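Local coordinates for C3-degrading proteinase (CppA protein) (Streptococcus pneumoniae, PDB 3E0R) that probably degrades complement component C3 as a proteinase, and is built from two regions related to the glyoxalase superfamily, at residues N19-K22 / L23-F27. Residues are numbered along the deposited sequence; the frame is centred on the assembly and turned at random.
Sequences NNRK and LNETF
Asn-20 caps the N-terminus of helix 21-31, meeting Leu-23 and Asn-24 in a local contact at the surface where strand 9-18 gives way to the helix. A chi1 of -168° carries the Asn-20 amide away from its backbone N and beside the carbonyl carbon, where OD1 accepts from Leu-23 N at 3.1 Å; CB rests 3.8 Å from Leu-23 CD1. Its carbonyl is gripped twice, from opposite faces of the carbonyl plane: Asn-24 N supplies the first helical bond, and Asn-24 ND2 reaches O of Asn-20 at 2.7 Å. The same buried amide nitrogen also bonds to Glu-115, tying the cap to the loop after strand 107-112. In the beta-alpha-beta-beta-beta module of the glyoxalase superfamily, this helix follows the first strand, and its first turn also carries a salt-bridge network. Glu-25 divides its carboxylate: OE1 meets Lys-22 NZ head-on at 2.9 Å, whereas OE2 lies at the edge of the Arg-21 guanidinium, 3.4 Å from NE, the guanidinium and carboxylate planes standing 88° apart. Arg-21 has its stronger partner in Glu-39, whose like-charge approach to Glu-25 it probably offsets. Thr-26 OG1 donates to Lys-22 O at 2.6 Å from above the carbonyl plane.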
loop_
_atom_site.group_PDB
_atom_site.type_symbol
_atom_site.label_atom_id
_atom_site.label_comp_id
_atom_site.label_asym_id
_atom_site.label_seq_id
_atom_site.Cartn_x
_atom_site.Cartn_y
_atom_site.Cartn_z
ATOM N N ASN A 19 2.218 -13.577 4.752
ATOM C CA ASN A 19 2.422 -14.998 5.084
ATOM C C ASN A 19 1.944 -15.283 6.501
ATOM O O ASN A 19 0.919 -15.917 6.691
ATOM C CB ASN A 19 3.896 -15.419 4.889
ATOM C CG ASN A 19 4.188 -16.895 5.323
ATOM O OD1 ASN A 19 3.300 -17.649 5.740
ATOM N ND2 ASN A 19 5.451 -17.286 5.215
ATOM N N ASN A 20 2.695 -14.836 7.495
ATOM C CA ASN A 20 2.262 -14.994 8.873
ATOM C C ASN A 20 1.456 -13.785 9.296
ATOM O O ASN A 20 1.956 -12.678 9.295
ATOM C CB ASN A 20 3.443 -15.190 9.813
ATOM C CG ASN A 20 3.000 -15.644 11.179
ATOM O OD1 ASN A 20 2.324 -14.909 11.930
ATOM N ND2 ASN A 20 3.336 -16.886 11.497
ATOM N N ARG A 21 0.201 -14.008 9.643
ATOM C CA ARG A 21 -0.678 -12.940 10.085
ATOM C C ARG A 21 -0.180 -12.197 11.315
ATOM O O ARG A 21 -0.108 -10.964 11.322
ATOM C CB ARG A 21 -2.067 -13.491 10.411
ATOM C CG ARG A 21 -3.137 -12.475 10.163
ATOM C CD ARG A 21 -4.149 -12.457 11.258
ATOM N NE ARG A 21 -5.297 -11.648 10.854
ATOM C CZ ARG A 21 -6.253 -12.066 10.024
ATOM N NH1 ARG A 21 -6.218 -13.281 9.478
ATOM N NH2 ARG A 21 -7.260 -11.272 9.746
ATOM N N LYS A 22 0.113 -12.929 12.374
ATOM C CA LYS A 22 0.503 -12.294 13.614
ATOM C C LYS A 22 1.750 -11.435 13.371
ATOM O O LYS A 22 1.830 -10.328 13.870
ATOM C CB LYS A 22 0.719 -13.327 14.728
ATOM C CG LYS A 22 0.822 -12.707 16.098
ATOM C CD LYS A 22 -0.562 -12.445 16.659
ATOM C CE LYS A 22 -0.628 -11.179 17.504
ATOM N NZ LYS A 22 -2.040 -10.697 17.692
ATOM N N LEU A 23 2.714 -11.942 12.589
ATOM C CA LEU A 23 3.901 -11.164 12.235
ATOM C C LEU A 23 3.539 -9.828 11.625
ATOM O O LEU A 23 4.019 -8.774 12.053
ATOM C CB LEU A 23 4.775 -11.911 11.214
ATOM C CG LEU A 23 5.983 -12.712 11.651
ATOM C CD1 LEU A 23 6.662 -13.346 10.432
ATOM C CD2 LEU A 23 6.940 -11.815 12.438
ATOM N N ASN A 24 2.711 -9.894 10.585
ATOM C CA ASN A 24 2.295 -8.704 9.831
ATOM C C ASN A 24 1.468 -7.754 10.716
ATOM O O ASN A 24 1.645 -6.533 10.676
ATOM C CB ASN A 24 1.584 -9.114 8.526
ATOM C CG ASN A 24 2.551 -9.616 7.456
ATOM O OD1 ASN A 24 2.914 -8.872 6.563
ATOM N ND2 ASN A 24 3.031 -10.861 7.589
ATOM N N GLU A 25 0.597 -8.314 11.550
ATOM C CA GLU A 25 -0.176 -7.502 12.526
ATOM C C GLU A 25 0.738 -6.739 13.468
ATOM O O GLU A 25 0.553 -5.564 13.724
ATOM C CB GLU A 25 -1.036 -8.388 13.422
ATOM C CG GLU A 25 -2.186 -9.101 12.778
ATOM C CD GLU A 25 -3.141 -9.705 13.841
ATOM O OE1 GLU A 25 -2.677 -10.093 14.927
ATOM O OE2 GLU A 25 -4.361 -9.781 13.580
ATOM N N THR A 26 1.720 -7.450 14.017
ATOM C CA THR A 26 2.659 -6.861 14.948
ATOM C C THR A 26 3.371 -5.673 14.334
ATOM O O THR A 26 3.714 -4.729 15.035
ATOM C CB THR A 26 3.708 -7.884 15.412
ATOM O OG1 THR A 26 3.038 -9.091 15.779
ATOM C CG2 THR A 26 4.496 -7.367 16.597
ATOM N N PHE A 27 3.591 -5.746 13.026
ATOM C CA PHE A 27 4.364 -4.743 12.286
ATOM C C PHE A 27 3.492 -3.509 12.023
ATOM O O PHE A 27 3.830 -2.391 12.424
ATOM C CB PHE A 27 4.917 -5.367 10.966
ATOM C CG PHE A 27 5.678 -4.415 10.111
ATOM C CD1 PHE A 27 6.952 -3.988 10.482
ATOM C CD2 PHE A 27 5.129 -3.925 8.951
ATOM C CE1 PHE A 27 7.655 -3.093 9.707
ATOM C CE2 PHE A 27 5.816 -3.025 8.171
ATOM C CZ PHE A 27 7.069 -2.619 8.521
#